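Local structure of neurotoxin (Clostridium botulinum, 1ZB7) at residues 319-322 / 323-327; 330-333 / 334-338; 338-341 / 342-345. The protein acts in the host cytosol as a zinc endopeptidase that cleaves the synaptobrevins VAMP1, VAMP2 and VAMP3. One frame throughout, in Å; residues are numbered along the deposited sequence.

Contact 1 (319-322 / 323-327); sequences YKQI and YKNKY
Tyr319 to Ile322 and Tyr323 to Lys326 are joined by four successive i to i+4 backbone hydrogen bonds, from Tyr323 N to Tyr319 O (3.1 Å) through to Lys326 N and Ile322 O (2.7 Å). The ladder is that of an uninterrupted alpha helix and brings the side chains of one turn over those of the next.

On the solvent-facing side, Gln321 reaches along the helix to Asn325. Its CG stands anti to the backbone N (chi1 -178°) and the chain then bends at chi2, which swings the amide toward the next turn. NE2 donates to Asn325 OD1 at 2.6 Å. The acceptor lies in the amide plane of Gln321, but the N-H line is bent to 139° and the two amide planes are turned 51° apart. The longer glutamine can span the rise of one turn to reach the short asparagine, and neither amide brings a charge to this exposed side.

Another side of the helix is aromatic. Tyr319 and Tyr323 slant across each other, Tyr319 CB coming 4.2 Å from Tyr323 CE2 and Tyr319 CD2 4.0 Å from Tyr323 OH. The Tyr323 hydroxyl is bonded to Pro117 O, so tyrosine can fill an inward position and still satisfy its polar end. Lys326 also runs inward, extended, and its buried NZ is held by Tyr327 OH and the carbonyl oxygens of Ile116 and Leu239, whereas Lys324 has its salt bridge with Glu331. The whole is characteristic of an amphipathic surface helix, with helix 316-327 packing its tyrosines on the protease body and displaying amides outward.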
ATOM      1  N   TYR A 319     -22.183 -10.242  36.384  1.00 39.34           N
ATOM      2  CA  TYR A 319     -21.612 -10.247  35.088  1.00 37.74           C
ATOM      3  C   TYR A 319     -22.470  -9.550  34.050  1.00 38.12           C
ATOM      4  O   TYR A 319     -21.941  -8.990  33.164  1.00 37.73           O
ATOM      5  CB  TYR A 319     -21.338 -11.695  34.669  1.00 38.59           C
ATOM      6  CG  TYR A 319     -20.035 -12.140  35.236  1.00 38.97           C
ATOM      7  CD1 TYR A 319     -20.011 -12.843  36.453  1.00 38.61           C
ATOM      8  CD2 TYR A 319     -18.846 -11.839  34.594  1.00 33.13           C
ATOM      9  CE1 TYR A 319     -18.789 -13.234  36.985  1.00 41.01           C
ATOM     10  CE2 TYR A 319     -17.646 -12.282  35.115  1.00 35.60           C
ATOM     11  CZ  TYR A 319     -17.640 -12.926  36.320  1.00 36.66           C
ATOM     12  OH  TYR A 319     -16.528 -13.286  36.915  1.00 45.17           O
ATOM     13  N   LYS A 320     -23.788  -9.637  34.140  1.00 39.19           N
ATOM     14  CA  LYS A 320     -24.669  -8.766  33.367  1.00 39.86           C
ATOM     15  C   LYS A 320     -24.346  -7.281  33.522  1.00 39.84           C
ATOM     16  O   LYS A 320     -24.339  -6.526  32.546  1.00 38.97           O
ATOM     17  CB  LYS A 320     -26.134  -9.039  33.686  1.00 39.68           C
ATOM     18  CG  LYS A 320     -26.636 -10.359  33.141  1.00 42.26           C
ATOM     19  CD  LYS A 320     -28.118 -10.555  33.389  1.00 41.73           C
ATOM     20  CE  LYS A 320     -28.685 -11.809  32.636  1.00 46.39           C
ATOM     21  NZ  LYS A 320     -30.251 -11.882  32.322  1.00 47.67           N
ATOM     22  N   GLN A 321     -24.105  -6.857  34.754  1.00 40.48           N
ATOM     23  CA  GLN A 321     -23.696  -5.469  35.014  1.00 41.39           C
ATOM     24  C   GLN A 321     -22.301  -5.016  34.418  1.00 38.75           C
ATOM     25  O   GLN A 321     -22.114  -3.924  33.903  1.00 37.43           O
ATOM     26  CB  GLN A 321     -23.752  -5.221  36.497  1.00 41.86           C
ATOM     27  CG  GLN A 321     -23.385  -3.789  36.867  1.00 49.33           C
ATOM     28  CD  GLN A 321     -24.442  -2.714  36.516  1.00 56.89           C
ATOM     29  OE1 GLN A 321     -25.599  -2.758  37.004  1.00 61.82           O
ATOM     30  NE2 GLN A 321     -24.019  -1.702  35.728  1.00 58.83           N
ATOM     31  N   ILE A 322     -21.342  -5.872  34.568  1.00 38.11           N
ATOM     32  CA  ILE A 322     -20.082  -5.751  33.930  1.00 38.47           C
ATOM     33  C   ILE A 322     -20.217  -5.554  32.383  1.00 38.07           C
ATOM     34  O   ILE A 322     -19.630  -4.620  31.798  1.00 37.67           O
ATOM     35  CB  ILE A 322     -19.234  -6.994  34.273  1.00 39.11           C
ATOM     36  CG1 ILE A 322     -18.794  -6.932  35.736  1.00 42.01           C
ATOM     37  CG2 ILE A 322     -18.011  -7.078  33.416  1.00 38.55           C
ATOM     38  CD1 ILE A 322     -17.951  -8.184  36.158  1.00 45.82           C
ATOM     39  N   TYR A 323     -20.985  -6.421  31.733  1.00 37.34           N
ATOM     40  CA  TYR A 323     -21.177  -6.326  30.287  1.00 37.38           C
ATOM     41  C   TYR A 323     -21.981  -5.103  29.889  1.00 38.69           C
ATOM     42  O   TYR A 323     -21.679  -4.478  28.882  1.00 40.28           O
ATOM     43  CB  TYR A 323     -21.757  -7.640  29.704  1.00 35.37           C
ATOM     44  CG  TYR A 323     -20.796  -8.787  29.902  1.00 36.87           C
ATOM     45  CD1 TYR A 323     -19.420  -8.650  29.568  1.00 30.60           C
ATOM     46  CD2 TYR A 323     -21.210  -9.982  30.515  1.00 36.30           C
ATOM     47  CE1 TYR A 323     -18.601  -9.597  29.819  1.00 33.93           C
ATOM     48  CE2 TYR A 323     -20.320 -10.998  30.701  1.00 35.25           C
ATOM     49  CZ  TYR A 323     -19.038 -10.791  30.380  1.00 33.98           C
ATOM     50  OH  TYR A 323     -18.111 -11.726  30.661  1.00 39.76           O
ATOM     51  N   LYS A 324     -23.022  -4.769  30.631  1.00 40.65           N
ATOM     52  CA  LYS A 324     -23.716  -3.494  30.439  1.00 41.67           C
ATOM     53  C   LYS A 324     -22.722  -2.300  30.434  1.00 41.61           C
ATOM     54  O   LYS A 324     -22.752  -1.480  29.556  1.00 41.55           O
ATOM     55  CB  LYS A 324     -24.773  -3.333  31.503  1.00 41.95           C
ATOM     56  CG  LYS A 324     -25.600  -2.025  31.389  1.00 45.11           C
ATOM     57  CD  LYS A 324     -26.277  -1.709  32.699  1.00 47.67           C
ATOM     58  CE  LYS A 324     -27.008  -0.370  32.585  1.00 49.37           C
ATOM     59  NZ  LYS A 324     -28.106  -0.244  33.617  1.00 53.11           N
ATOM     60  N   ASN A 325     -21.836  -2.251  31.423  1.00 42.59           N
ATOM     61  CA  ASN A 325     -20.766  -1.266  31.515  1.00 42.46           C
ATOM     62  C   ASN A 325     -19.772  -1.369  30.381  1.00 40.63           C
ATOM     63  O   ASN A 325     -19.456  -0.348  29.761  1.00 39.78           O
ATOM     64  CB  ASN A 325     -19.980  -1.346  32.842  1.00 43.78           C
ATOM     65  CG  ASN A 325     -20.897  -1.175  34.186  1.00 51.75           C
ATOM     66  OD1 ASN A 325     -22.093  -0.839  34.159  1.00 52.61           O
ATOM     67  ND2 ASN A 325     -20.246  -1.434  35.374  1.00 56.10           N
ATOM     68  N   LYS A 326     -19.273  -2.565  30.069  1.00 38.79           N
ATOM     69  CA  LYS A 326     -18.333  -2.731  28.925  1.00 36.88           C
ATOM     70  C   LYS A 326     -18.893  -2.256  27.580  1.00 37.53           C
ATOM     71  O   LYS A 326     -18.204  -1.507  26.843  1.00 38.32           O
ATOM     72  CB  LYS A 326     -17.827  -4.184  28.814  1.00 36.73           C
ATOM     73  CG  LYS A 326     -17.155  -4.612  27.514  1.00 37.67           C
ATOM     74  CD  LYS A 326     -16.628  -6.019  27.549  1.00 39.48           C
ATOM     75  CE  LYS A 326     -16.133  -6.502  26.153  1.00 38.11           C
ATOM     76  NZ  LYS A 326     -15.994  -7.954  26.091  1.00 36.58           N
ATOM     77  N   TYR A 327     -20.108  -2.704  27.245  1.00 37.01           N
ATOM     78  CA  TYR A 327     -20.692  -2.440  25.919  1.00 37.17           C
ATOM     79  C   TYR A 327     -21.555  -1.189  25.925  1.00 37.46           C
ATOM     80  O   TYR A 327     -22.044  -0.774  24.881  1.00 36.13           O
ATOM     81  CB  TYR A 327     -21.504  -3.591  25.361  1.00 35.90           C
ATOM     82  CG  TYR A 327     -20.733  -4.857  25.159  1.00 36.68           C
ATOM     83  CD1 TYR A 327     -19.988  -5.078  24.000  1.00 37.09           C
ATOM     84  CD2 TYR A 327     -20.700  -5.846  26.176  1.00 38.04           C
ATOM     85  CE1 TYR A 327     -19.233  -6.279  23.842  1.00 36.94           C
ATOM     86  CE2 TYR A 327     -19.907  -7.027  26.051  1.00 36.99           C
ATOM     87  CZ  TYR A 327     -19.230  -7.249  24.857  1.00 38.47           C
ATOM     88  OH  TYR A 327     -18.465  -8.390  24.736  1.00 38.75           O
TER

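Contact 2 (330-333 / 334-338); sequences VEDP and NGKYS
The Tyr337 ring lies beside the Glu331 side chain, both pointing the same way from neighbouring strands. Glu331 CG comes 3.8 Å from Tyr337 CE1, and the carboxylate plane is turned 41° from the ring. A water sits at the ring edge, in its plane, and donates to Glu331 OE1 at 3.2 Å. The same oxygen has a salt bridge with Lys324, while the ring rests on helix 316-327: tyrosine supplies the bulk and glutamate the charge.

The Asp332 carboxylate is used on both faces. Its OD1 accepts Lys336 N at 2.7 Å from one and Asn334 N at 3.0 Å from the other, neither in the plane. With chi1 76°, CG sits between the backbone N and the carbonyl carbon, which turns the short acid inward over the loop. A second water links Asp332 OD2 with Asn334 ND2.

Val330 and Ser338 exchange two backbone bonds, and Asp332 N donates to Lys336 O at 2.8 Å. Gly335 N closes the turn on Asp332 O; its left-handed backbone (phi 88°) comes easily to glycine, which has no CB to meet the Asn334 carbonyl, while Pro333 readily holds the preceding bend. This is a beta hairpin with a type I turn and G1 bulge, reinforced by an Asx turn.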
ATOM      1  N   VAL A 330     -28.074   0.111  27.203  1.00 40.66           N
ATOM      2  CA  VAL A 330     -29.134   0.675  28.028  1.00 40.87           C
ATOM      3  C   VAL A 330     -30.016  -0.446  28.582  1.00 39.97           C
ATOM      4  O   VAL A 330     -30.110  -1.517  28.032  1.00 39.02           O
ATOM      5  CB  VAL A 330     -29.905   1.816  27.359  1.00 41.39           C
ATOM      6  CG1 VAL A 330     -28.941   2.988  27.192  1.00 43.13           C
ATOM      7  CG2 VAL A 330     -30.496   1.411  25.981  1.00 44.54           C
ATOM      8  N   GLU A 331     -30.560  -0.211  29.746  1.00 40.32           N
ATOM      9  CA  GLU A 331     -31.337  -1.204  30.468  1.00 41.79           C
ATOM     10  C   GLU A 331     -32.669  -0.595  30.673  1.00 41.39           C
ATOM     11  O   GLU A 331     -32.717   0.507  31.132  1.00 42.29           O
ATOM     12  CB  GLU A 331     -30.744  -1.452  31.874  1.00 43.49           C
ATOM     13  CG  GLU A 331     -31.210  -2.761  32.443  1.00 45.79           C
ATOM     14  CD  GLU A 331     -30.617  -3.081  33.746  1.00 50.32           C
ATOM     15  OE1 GLU A 331     -29.446  -2.689  34.006  1.00 50.21           O
ATOM     16  OE2 GLU A 331     -31.335  -3.814  34.469  1.00 51.01           O
ATOM     17  N   ASP A 332     -33.743  -1.283  30.293  1.00 41.67           N
ATOM     18  CA  ASP A 332     -35.089  -0.744  30.479  1.00 40.10           C
ATOM     19  C   ASP A 332     -35.603  -1.149  31.863  1.00 40.25           C
ATOM     20  O   ASP A 332     -34.923  -1.934  32.601  1.00 41.61           O
ATOM     21  CB  ASP A 332     -35.996  -1.091  29.265  1.00 38.39           C
ATOM     22  CG  ASP A 332     -36.486  -2.530  29.241  1.00 38.01           C
ATOM     23  OD1 ASP A 332     -36.214  -3.387  30.142  1.00 34.40           O
ATOM     24  OD2 ASP A 332     -37.202  -2.829  28.266  1.00 40.19           O
ATOM     25  N   PRO A 333     -36.750  -0.586  32.252  1.00 39.60           N
ATOM     26  CA  PRO A 333     -37.316  -0.903  33.560  1.00 39.59           C
ATOM     27  C   PRO A 333     -37.636  -2.401  33.825  1.00 41.14           C
ATOM     28  O   PRO A 333     -37.945  -2.753  35.003  1.00 40.49           O
ATOM     29  CB  PRO A 333     -38.622  -0.035  33.598  1.00 38.36           C
ATOM     30  CG  PRO A 333     -38.253   1.161  32.684  1.00 38.74           C
ATOM     31  CD  PRO A 333     -37.547   0.464  31.536  1.00 38.33           C
ATOM     32  N   ASN A 334     -37.549  -3.265  32.789  1.00 41.45           N
ATOM     33  CA  ASN A 334     -37.732  -4.708  33.002  1.00 41.37           C
ATOM     34  C   ASN A 334     -36.567  -5.503  33.054  1.00 42.20           C
ATOM     35  O   ASN A 334     -36.682  -6.768  33.028  1.00 42.25           O
ATOM     36  CB  ASN A 334     -38.664  -5.324  31.977  1.00 43.37           C
ATOM     37  CG  ASN A 334     -40.024  -4.784  32.103  1.00 41.38           C
ATOM     38  OD1 ASN A 334     -40.462  -4.643  33.209  1.00 50.22           O
ATOM     39  ND2 ASN A 334     -40.639  -4.381  30.998  1.00 43.02           N
ATOM     40  N   GLY A 335     -35.380  -4.800  33.055  1.00 42.29           N
ATOM     41  CA  GLY A 335     -34.179  -5.444  33.045  1.00 41.33           C
ATOM     42  C   GLY A 335     -33.643  -5.770  31.657  1.00 42.74           C
ATOM     43  O   GLY A 335     -32.561  -6.413  31.558  1.00 39.36           O
ATOM     44  N   LYS A 336     -34.397  -5.373  30.601  1.00 41.42           N
ATOM     45  CA  LYS A 336     -33.890  -5.678  29.224  1.00 41.46           C
ATOM     46  C   LYS A 336     -32.898  -4.721  28.659  1.00 40.17           C
ATOM     47  O   LYS A 336     -33.130  -3.493  28.626  1.00 37.56           O
ATOM     48  CB  LYS A 336     -35.056  -5.861  28.225  1.00 43.25           C
ATOM     49  CG  LYS A 336     -36.018  -7.015  28.683  1.00 47.76           C
ATOM     50  CD  LYS A 336     -35.341  -8.460  28.782  1.00 52.00           C
ATOM     51  CE  LYS A 336     -36.195  -9.434  29.560  1.00 54.96           C
ATOM     52  NZ  LYS A 336     -36.306  -8.947  30.983  1.00 59.75           N
ATOM     53  N   TYR A 337     -31.803  -5.329  28.125  1.00 40.18           N
ATOM     54  CA  TYR A 337     -30.739  -4.620  27.510  1.00 39.89           C
ATOM     55  C   TYR A 337     -30.956  -4.399  26.045  1.00 40.77           C
ATOM     56  O   TYR A 337     -31.523  -5.258  25.322  1.00 40.85           O
ATOM     57  CB  TYR A 337     -29.417  -5.353  27.701  1.00 41.03           C
ATOM     58  CG  TYR A 337     -29.122  -5.644  29.155  1.00 42.65           C
ATOM     59  CD1 TYR A 337     -28.543  -4.666  29.979  1.00 40.96           C
ATOM     60  CD2 TYR A 337     -29.505  -6.872  29.729  1.00 47.34           C
ATOM     61  CE1 TYR A 337     -28.269  -4.938  31.303  1.00 44.24           C
ATOM     62  CE2 TYR A 337     -29.276  -7.154  31.106  1.00 45.17           C
ATOM     63  CZ  TYR A 337     -28.626  -6.183  31.875  1.00 44.89           C
ATOM     64  OH  TYR A 337     -28.313  -6.472  33.186  1.00 42.55           O
ATOM     65  N   SER A 338     -30.498  -3.222  25.599  1.00 40.47           N
ATOM     66  CA  SER A 338     -30.589  -2.836  24.201  1.00 39.68           C
ATOM     67  C   SER A 338     -29.380  -1.941  23.872  1.00 39.74           C
ATOM     68  O   SER A 338     -28.635  -1.520  24.749  1.00 39.32           O
ATOM     69  CB  SER A 338     -31.932  -2.181  23.888  1.00 38.70           C
ATOM     70  OG  SER A 338     -31.942  -0.859  24.427  1.00 41.53           O
TER
HETATM   71  O   HOH W   1     -27.270  -4.879  34.664  1.00 44.87           O
HETATM   72  O   HOH W   2     -38.976  -4.967  28.417  1.00 45.12           O

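Contact 3 (338-341 / 342-345); sequences SVDK and DKFD
Asp340 meets Asp342 and Lys343 at the start of helix 341-354, and its carboxylate caps that end. OD2 accepts Lys343 N at 3.0 Å through its anti lone pair, the one pointing away from OD1, with an N-H angle of 152°. The side chain leaves with CG anti to the backbone N (chi1 -178°), which carries the carboxylate forward across the mouth of the first turn. Aspartate fits an N-cap because its short acid can replace the backbone carbonyl missing there. Its own carbonyl already serves the helix, since Phe344 N donates to Asp340 O at 2.9 Å, nearly along the C=O axis.

Lys341, the first residue of the helix, contributes chiefly through its backbone: its O receives Asp345 N at 3.0 Å and so extends the ladder. Its side chain folds back over the preceding loop, bent at chi2, and NZ makes a weak bond of 3.3 Å to Val339 O.

Asp342 follows, its CB lying 3.5 Å from Asp340 OD2. The two OD2 atoms, of Asp340 and Asp342, are 4.5 Å apart, a proximity that would probably cost some electrostatic energy. Lys343 lies alongside Asp340, with CD 3.8 Å from Asp340 CB, while its NZ goes on to a salt bridge with Asp328.

Beneath the cap, Val339 CG1 touches Phe344 CB at 3.8 Å, a hydrophobic staple between the residue before the N-cap and the fourth of the helix. Apolar types suit both places, which face helix 282-303: Val339 rests on Leu293, and the Phe344 ring meets Tyr289 and Phe296 edge-to-face. Acids gathered where backbone N-H groups point outward imply that the helix end probably favours their ionised forms, offsetting their mutual repulsion, while the staple probably helps hold the loop against the first turn.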
ATOM      1  N   SER A 338     -30.498  -3.222  25.599  1.00 40.47           N
ATOM      2  CA  SER A 338     -30.589  -2.836  24.201  1.00 39.68           C
ATOM      3  C   SER A 338     -29.380  -1.941  23.872  1.00 39.74           C
ATOM      4  O   SER A 338     -28.635  -1.520  24.749  1.00 39.32           O
ATOM      5  CB  SER A 338     -31.932  -2.181  23.888  1.00 38.70           C
ATOM      6  OG  SER A 338     -31.942  -0.859  24.427  1.00 41.53           O
ATOM      7  N   VAL A 339     -29.126  -1.780  22.577  1.00 40.80           N
ATOM      8  CA  VAL A 339     -28.064  -0.930  22.053  1.00 41.19           C
ATOM      9  C   VAL A 339     -28.646   0.394  21.623  1.00 42.11           C
ATOM     10  O   VAL A 339     -29.502   0.462  20.705  1.00 40.91           O
ATOM     11  CB  VAL A 339     -27.377  -1.536  20.828  1.00 41.03           C
ATOM     12  CG1 VAL A 339     -26.245  -0.597  20.308  1.00 41.41           C
ATOM     13  CG2 VAL A 339     -26.795  -2.885  21.154  1.00 43.65           C
ATOM     14  N   ASP A 340     -28.174   1.437  22.289  1.00 43.73           N
ATOM     15  CA  ASP A 340     -28.485   2.817  21.942  1.00 45.52           C
ATOM     16  C   ASP A 340     -27.519   3.281  20.862  1.00 45.98           C
ATOM     17  O   ASP A 340     -26.293   3.129  20.994  1.00 45.13           O
ATOM     18  CB  ASP A 340     -28.361   3.709  23.185  1.00 46.66           C
ATOM     19  CG  ASP A 340     -28.724   5.154  22.913  1.00 48.85           C
ATOM     20  OD1 ASP A 340     -29.928   5.460  22.984  1.00 59.94           O
ATOM     21  OD2 ASP A 340     -27.847   5.984  22.619  1.00 52.63           O
ATOM     22  N   LYS A 341     -28.080   3.839  19.788  1.00 47.21           N
ATOM     23  CA  LYS A 341     -27.326   4.254  18.619  1.00 48.82           C
ATOM     24  C   LYS A 341     -26.314   5.351  18.925  1.00 48.50           C
ATOM     25  O   LYS A 341     -25.230   5.286  18.468  1.00 48.18           O
ATOM     26  CB  LYS A 341     -28.237   4.691  17.459  1.00 50.49           C
ATOM     27  CG  LYS A 341     -29.111   3.558  16.811  1.00 56.05           C
ATOM     28  CD  LYS A 341     -28.376   2.202  16.440  1.00 60.92           C
ATOM     29  CE  LYS A 341     -29.402   1.001  16.213  1.00 63.38           C
ATOM     30  NZ  LYS A 341     -29.596   0.074  17.464  1.00 64.77           N
ATOM     31  N   ASP A 342     -26.646   6.338  19.720  1.00 49.52           N
ATOM     32  CA  ASP A 342     -25.659   7.361  20.086  1.00 50.73           C
ATOM     33  C   ASP A 342     -24.543   6.826  20.979  1.00 49.74           C
ATOM     34  O   ASP A 342     -23.368   7.173  20.815  1.00 50.72           O
ATOM     35  CB  ASP A 342     -26.344   8.545  20.779  1.00 51.41           C
ATOM     36  CG  ASP A 342     -27.230   9.342  19.803  1.00 56.14           C
ATOM     37  OD1 ASP A 342     -26.727   9.593  18.697  1.00 60.46           O
ATOM     38  OD2 ASP A 342     -28.412   9.709  20.134  1.00 60.60           O
ATOM     39  N   LYS A 343     -24.902   5.941  21.891  1.00 48.03           N
ATOM     40  CA  LYS A 343     -23.908   5.385  22.766  1.00 47.50           C
ATOM     41  C   LYS A 343     -22.956   4.459  22.013  1.00 46.76           C
ATOM     42  O   LYS A 343     -21.787   4.412  22.336  1.00 46.79           O
ATOM     43  CB  LYS A 343     -24.567   4.672  23.949  1.00 47.13           C
ATOM     44  CG  LYS A 343     -25.142   5.621  24.967  1.00 46.08           C
ATOM     45  CD  LYS A 343     -25.975   4.857  25.965  1.00 47.19           C
ATOM     46  CE  LYS A 343     -26.272   5.689  27.161  1.00 50.95           C
ATOM     47  NZ  LYS A 343     -25.194   5.387  28.187  1.00 54.78           N
ATOM     48  N   PHE A 344     -23.478   3.705  21.045  1.00 45.93           N
ATOM     49  CA  PHE A 344     -22.664   2.803  20.259  1.00 44.98           C
ATOM     50  C   PHE A 344     -21.700   3.629  19.415  1.00 45.61           C
ATOM     51  O   PHE A 344     -20.504   3.335  19.322  1.00 42.50           O
ATOM     52  CB  PHE A 344     -23.527   1.879  19.375  1.00 44.56           C
ATOM     53  CG  PHE A 344     -22.725   1.094  18.407  1.00 43.87           C
ATOM     54  CD1 PHE A 344     -22.050  -0.069  18.820  1.00 44.67           C
ATOM     55  CD2 PHE A 344     -22.525   1.563  17.120  1.00 42.82           C
ATOM     56  CE1 PHE A 344     -21.206  -0.768  17.944  1.00 42.72           C
ATOM     57  CE2 PHE A 344     -21.697   0.865  16.231  1.00 43.85           C
ATOM     58  CZ  PHE A 344     -21.037  -0.309  16.660  1.00 43.71           C
ATOM     59  N   ASP A 345     -22.263   4.646  18.762  1.00 46.83           N
ATOM     60  CA  ASP A 345     -21.506   5.529  17.849  1.00 47.97           C
ATOM     61  C   ASP A 345     -20.313   6.169  18.543  1.00 47.01           C
ATOM     62  O   ASP A 345     -19.194   6.166  18.035  1.00 46.95           O
ATOM     63  CB  ASP A 345     -22.461   6.599  17.295  1.00 48.61           C
ATOM     64  CG  ASP A 345     -21.908   7.306  16.104  1.00 53.58           C
ATOM     65  OD1 ASP A 345     -22.018   6.762  14.967  1.00 58.65           O
ATOM     66  OD2 ASP A 345     -21.350   8.418  16.309  1.00 60.64           O
TER

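The three contacts follow one another along a single run of chain, in series and without nesting. Contact 1 spans the last turns of helix 316-327; a short connection then leads into contact 2, where the hairpin of strands 330-331 and 337-338 closes its tight loop. Ser338 belongs to both contact 2 and contact 3, so the second strand passes almost directly into the capped start of helix 341-354. Side chains tie neighbours together: the hairpin lies against the helix of contact 1 through Tyr337, and Val330 packs on Asp340 and Lys343 of contact 3. Contacts 1 and 3 do not touch, their nearest atoms being about 6 Å apart. The hairpin thus joins two helices at the protein's periphery.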